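Local coordinates for protein 5'-methylthioadenosine nucleosidase / s-adenosylhomocysteine nucleosidase (Brucella melitensis bv. 1, PDB 4PR3) that belongs to the nucleosidases of the phosphorylase superfamily and binds adenine in a pocket of its alpha/beta fold, at residues D142-S154 / R160-A172. Residues are numbered along the deposited sequence; the frame is centred on the assembly and turned at random.
Sequences DTASLSTGGNIVS and RIEADMVDMETYA. With ADE (adenine), chain C; PO4 (phosphate ion), chain D.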
loop_
_atom_site.group_PDB
_atom_site.type_symbol
_atom_site.label_atom_id
_atom_site.label_comp_id
_atom_site.label_asym_id
_atom_site.label_seq_id
_atom_site.Cartn_x
_atom_site.Cartn_y
_atom_site.Cartn_z
ATOM N N ASP A 142 5.586 -22.841 14.904
ATOM C CA ASP A 142 6.308 -23.033 13.655
ATOM C C ASP A 142 6.611 -21.695 12.991
ATOM O O ASP A 142 5.866 -20.730 13.153
ATOM C CB ASP A 142 5.481 -23.889 12.700
ATOM C CG ASP A 142 5.649 -25.373 12.941
ATOM O OD1 ASP A 142 5.033 -25.902 13.891
ATOM O OD2 ASP A 142 6.387 -26.011 12.161
ATOM N N THR A 143 7.707 -21.643 12.243
ATOM C CA THR A 143 8.068 -20.449 11.491
ATOM C C THR A 143 7.859 -20.696 10.006
ATOM O O THR A 143 8.001 -21.824 9.534
ATOM C CB THR A 143 9.535 -20.052 11.716
ATOM O OG1 THR A 143 10.385 -21.168 11.419
ATOM C CG2 THR A 143 9.758 -19.627 13.150
ATOM N N ALA A 144 7.506 -19.640 9.277
ATOM C CA ALA A 144 7.340 -19.726 7.833
ATOM C C ALA A 144 7.639 -18.387 7.172
ATOM O O ALA A 144 7.389 -17.331 7.748
ATOM C CB ALA A 144 5.933 -20.179 7.487
ATOM N N SER A 145 8.182 -18.442 5.962
ATOM C CA SER A 145 8.393 -17.244 5.162
ATOM C C SER A 145 7.074 -16.850 4.501
ATOM O O SER A 145 6.257 -17.709 4.166
ATOM C CB SER A 145 9.463 -17.497 4.104
ATOM O OG SER A 145 9.136 -18.635 3.323
ATOM N N LEU A 146 6.866 -15.552 4.318
ATOM C CA LEU A 146 5.585 -15.060 3.830
ATOM C C LEU A 146 5.732 -14.150 2.617
ATOM O O LEU A 146 6.713 -13.418 2.486
ATOM C CB LEU A 146 4.840 -14.331 4.952
ATOM C CG LEU A 146 3.454 -13.753 4.663
ATOM C CD1 LEU A 146 2.488 -14.838 4.214
ATOM C CD2 LEU A 146 2.922 -13.046 5.892
ATOM N N SER A 147 4.747 -14.219 1.727
ATOM C CA SER A 147 4.671 -13.334 0.572
ATOM C C SER A 147 3.377 -12.523 0.632
ATOM O O SER A 147 2.305 -13.072 0.884
ATOM C CB SER A 147 4.720 -14.151 -0.720
ATOM O OG SER A 147 4.659 -13.317 -1.861
ATOM N N THR A 148 3.482 -11.216 0.411
ATOM C CA THR A 148 2.311 -10.341 0.410
ATOM C C THR A 148 2.038 -9.785 -0.985
ATOM O O THR A 148 2.961 -9.353 -1.676
ATOM C CB THR A 148 2.474 -9.167 1.407
ATOM O OG1 THR A 148 2.510 -9.668 2.751
ATOM C CG2 THR A 148 1.326 -8.172 1.277
ATOM N N GLY A 149 0.771 -9.809 -1.393
ATOM C CA GLY A 149 0.359 -9.260 -2.673
ATOM C C GLY A 149 -1.132 -8.974 -2.711
ATOM O O GLY A 149 -1.876 -9.421 -1.842
ATOM N N GLY A 150 -1.574 -8.231 -3.721
ATOM C CA GLY A 150 -2.977 -7.881 -3.843
ATOM C C GLY A 150 -3.830 -8.987 -4.437
ATOM O O GLY A 150 -5.055 -8.878 -4.491
ATOM N N ASN A 151 -3.188 -10.057 -4.891
ATOM C CA ASN A 151 -3.921 -11.171 -5.481
ATOM C C ASN A 151 -4.078 -12.342 -4.525
ATOM O O ASN A 151 -3.179 -12.653 -3.744
ATOM C CB ASN A 151 -3.251 -11.642 -6.775
ATOM C CG ASN A 151 -1.868 -12.216 -6.540
ATOM O OD1 ASN A 151 -1.176 -11.827 -5.601
ATOM N ND2 ASN A 151 -1.456 -13.144 -7.395
ATOM N N ILE A 152 -5.243 -12.976 -4.577
ATOM C CA ILE A 152 -5.438 -14.254 -3.915
ATOM C C ILE A 152 -4.787 -15.330 -4.773
ATOM O O ILE A 152 -5.118 -15.488 -5.949
ATOM C CB ILE A 152 -6.925 -14.575 -3.731
ATOM C CG1 ILE A 152 -7.526 -13.672 -2.656
ATOM C CG2 ILE A 152 -7.113 -16.040 -3.373
ATOM C CD1 ILE A 152 -8.988 -13.915 -2.405
ATOM N N VAL A 153 -3.851 -16.059 -4.185
ATOM C CA VAL A 153 -3.103 -17.059 -4.928
ATOM C C VAL A 153 -3.818 -18.405 -4.899
ATOM O O VAL A 153 -4.177 -18.908 -3.830
ATOM C CB VAL A 153 -1.680 -17.215 -4.367
ATOM C CG1 VAL A 153 -0.881 -18.173 -5.219
ATOM C CG2 VAL A 153 -0.995 -15.856 -4.298
ATOM N N SER A 154 -4.035 -18.980 -6.078
ATOM C CA SER A 154 -4.697 -20.274 -6.176
ATOM C C SER A 154 -4.143 -21.114 -7.322
ATOM O O SER A 154 -3.503 -20.591 -8.238
ATOM C CB SER A 154 -6.208 -20.096 -6.333
ATOM O OG SER A 154 -6.866 -21.350 -6.344
ATOM N N ARG A 160 5.235 -20.241 -8.790
ATOM C CA ARG A 160 5.931 -18.976 -9.032
ATOM C C ARG A 160 6.237 -18.208 -7.736
ATOM O O ARG A 160 6.849 -17.142 -7.775
ATOM C CB ARG A 160 5.136 -18.088 -9.998
ATOM C CG ARG A 160 5.408 -18.368 -11.470
ATOM C CD ARG A 160 4.362 -17.737 -12.394
ATOM N NE ARG A 160 4.310 -16.281 -12.299
ATOM C CZ ARG A 160 3.358 -15.602 -11.665
ATOM N NH1 ARG A 160 2.366 -16.248 -11.063
ATOM N NH2 ARG A 160 3.394 -14.278 -11.632
ATOM N N ILE A 161 5.814 -18.751 -6.595
ATOM C CA ILE A 161 6.043 -18.110 -5.298
ATOM C C ILE A 161 7.112 -18.844 -4.483
ATOM O O ILE A 161 6.962 -20.026 -4.174
ATOM C CB ILE A 161 4.743 -18.051 -4.464
ATOM C CG1 ILE A 161 3.606 -17.413 -5.269
ATOM C CG2 ILE A 161 4.972 -17.311 -3.153
ATOM C CD1 ILE A 161 3.883 -15.991 -5.710
ATOM N N GLU A 162 8.183 -18.140 -4.125
ATOM C CA GLU A 162 9.289 -18.747 -3.384
ATOM C C GLU A 162 8.962 -18.951 -1.903
ATOM O O GLU A 162 9.455 -19.882 -1.271
ATOM C CB GLU A 162 10.558 -17.898 -3.512
ATOM C CG GLU A 162 10.893 -17.453 -4.932
ATOM C CD GLU A 162 11.529 -18.548 -5.774
ATOM O OE1 GLU A 162 11.670 -19.687 -5.279
ATOM O OE2 GLU A 162 11.895 -18.264 -6.935
ATOM N N ALA A 163 8.128 -18.072 -1.357
ATOM C CA ALA A 163 7.769 -18.121 0.056
ATOM C C ALA A 163 6.928 -19.352 0.384
ATOM O O ALA A 163 6.344 -19.966 -0.505
ATOM C CB ALA A 163 7.038 -16.847 0.463
ATOM N N ASP A 164 6.883 -19.714 1.664
ATOM C CA ASP A 164 6.106 -20.865 2.118
ATOM C C ASP A 164 4.605 -20.616 2.037
ATOM O O ASP A 164 3.833 -21.524 1.735
ATOM C CB ASP A 164 6.471 -21.230 3.560
ATOM C CG ASP A 164 7.911 -21.664 3.709
ATOM O OD1 ASP A 164 8.503 -22.111 2.702
ATOM O OD2 ASP A 164 8.449 -21.561 4.836
HETATM N N MSE A 165 4.194 -19.388 2.326
HETATM C CA MSE A 165 2.776 -19.044 2.368
HETATM C C MSE A 165 2.518 -17.644 1.812
HETATM O O MSE A 165 3.450 -16.858 1.635
HETATM C CB MSE A 165 2.237 -19.166 3.796
HETATM C CG MSE A 165 3.196 -18.655 4.857
HETATM SE SE MSE A 165 2.415 -18.521 6.643
HETATM C CE MSE A 165 1.923 -20.353 6.933
ATOM N N VAL A 166 1.253 -17.344 1.529
ATOM C CA VAL A 166 0.883 -16.074 0.910
ATOM C C VAL A 166 -0.230 -15.346 1.670
ATOM O O VAL A 166 -1.164 -15.970 2.175
ATOM C CB VAL A 166 0.444 -16.269 -0.568
ATOM C CG1 VAL A 166 1.585 -16.832 -1.397
ATOM C CG2 VAL A 166 -0.771 -17.176 -0.656
ATOM N N ASP A 167 -0.120 -14.024 1.754
ATOM C CA ASP A 167 -1.197 -13.205 2.302
ATOM C C ASP A 167 -1.326 -11.892 1.535
ATOM O O ASP A 167 -0.568 -11.626 0.602
ATOM C CB ASP A 167 -0.982 -12.928 3.792
ATOM C CG ASP A 167 -0.104 -11.714 4.044
ATOM O OD1 ASP A 167 0.920 -11.559 3.338
ATOM O OD2 ASP A 167 -0.444 -10.914 4.947
HETATM N N MSE A 168 -2.328 -11.099 1.892
HETATM C CA MSE A 168 -2.547 -9.806 1.249
HETATM C C MSE A 168 -2.157 -8.538 2.015
HETATM O O MSE A 168 -2.362 -7.433 1.518
HETATM C CB MSE A 168 -3.975 -9.740 0.735
HETATM C CG MSE A 168 -4.266 -10.906 -0.180
HETATM SE SE MSE A 168 -6.129 -11.072 -0.605
HETATM C CE MSE A 168 -6.380 -9.313 -1.417
ATOM N N GLU A 169 -1.610 -8.693 3.216
ATOM C CA GLU A 169 -1.494 -7.577 4.161
ATOM C C GLU A 169 -0.097 -7.316 4.723
ATOM O O GLU A 169 0.411 -6.202 4.643
ATOM C CB GLU A 169 -2.507 -7.700 5.305
ATOM C CG GLU A 169 -3.923 -7.301 4.920
ATOM C CD GLU A 169 -4.687 -8.431 4.257
ATOM O OE1 GLU A 169 -4.561 -9.588 4.721
ATOM O OE2 GLU A 169 -5.409 -8.160 3.272
ATOM N N THR A 170 0.478 -8.341 5.342
ATOM C CA THR A 170 1.615 -8.211 6.253
ATOM C C THR A 170 2.757 -7.287 5.820
ATOM O O THR A 170 3.201 -6.463 6.615
ATOM C CB THR A 170 2.193 -9.599 6.582
ATOM O OG1 THR A 170 1.151 -10.429 7.105
ATOM C CG2 THR A 170 3.317 -9.497 7.602
ATOM N N TYR A 171 3.226 -7.400 4.581
ATOM C CA TYR A 171 4.319 -6.536 4.128
ATOM C C TYR A 171 3.939 -5.056 4.204
ATOM O O TYR A 171 4.775 -4.204 4.495
ATOM C CB TYR A 171 4.778 -6.890 2.710
ATOM C CG TYR A 171 5.855 -5.968 2.185
ATOM C CD1 TYR A 171 7.201 -6.245 2.399
ATOM C CD2 TYR A 171 5.528 -4.814 1.480
ATOM C CE1 TYR A 171 8.186 -5.398 1.929
ATOM C CE2 TYR A 171 6.503 -3.965 1.010
ATOM C CZ TYR A 171 7.829 -4.260 1.236
ATOM O OH TYR A 171 8.798 -3.407 0.762
ATOM N N ALA A 172 2.676 -4.756 3.930
ATOM C CA ALA A 172 2.194 -3.387 4.028
ATOM C C ALA A 172 2.189 -2.924 5.485
ATOM O O ALA A 172 2.447 -1.754 5.774
ATOM C CB ALA A 172 0.811 -3.270 3.422
HETATM N N9 ADE C . -5.230 -15.360 2.530
HETATM C C8 ADE C . -5.774 -16.602 2.707
HETATM N N7 ADE C . -5.653 -17.384 1.662
HETATM C C5 ADE C . -4.984 -16.602 0.735
HETATM C C6 ADE C . -4.553 -16.851 -0.583
HETATM N N6 ADE C . -4.744 -18.012 -1.215
HETATM N N1 ADE C . -3.916 -15.854 -1.231
HETATM C C2 ADE C . -3.725 -14.690 -0.599
HETATM N N3 ADE C . -4.087 -14.339 0.634
HETATM C C4 ADE C . -4.718 -15.350 1.253
HETATM P P PO4 D . 8.045 -14.355 -3.487
HETATM O O1 PO4 D . 8.238 -12.857 -3.446
HETATM O O2 PO4 D . 6.580 -14.649 -3.697
HETATM O O3 PO4 D . 8.842 -14.945 -4.628
HETATM O O4 PO4 D . 8.498 -14.960 -2.176
#
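A parallel strand pair at the adenine pocket joins strand 142-148 to the short strand 165-167, both members of the mixed central sheet. Ser145 O takes Met165 N, Ser147 N gives to Met165 O, Asp167 N reaches Ser147 O at 2.7 Å, and Gly149 N closes the ladder on Asp167 O. Just ahead of it, the hydroxyl of Ser145 accepts Asp164 N at OG (3.0 Å).

On the face that carries Leu146, Thr148 and Asp167, Thr148 OG1 donates to the syn lone pair of Asp167 OD1 and accepts Tyr171 N at 3.0 Å, tying the strand to the first turn of helix 170-180. The other oxygen, Asp167 OD2, takes Thr170 N in its syn position at 2.8 Å, while Glu169 N and Thr170 OG1 approach from opposite faces of the carboxylate plane. Three donors thus grip OD2 and fix the carboxylate's rotation, and Leu146 CD2 lies against Thr170 OG1 beside it.

Across the sheet, Val166 CG2, turned to the base by a chi1 of -62°, packs on Val153 CB and touches adenine N1 at 3.5 Å. Val153 N donates to that N1, and adenine N6 to Val153 O at 2.8 Å. Ile152 CG1 meets SE of Met168, a selenomethionine (3.6 Å), whose CG lies near adenine N3. Asp192 completes the grip on the base: an adenine pocket at the end of parallel strands, in keeping with the alpha/beta phosphorylase-superfamily fold.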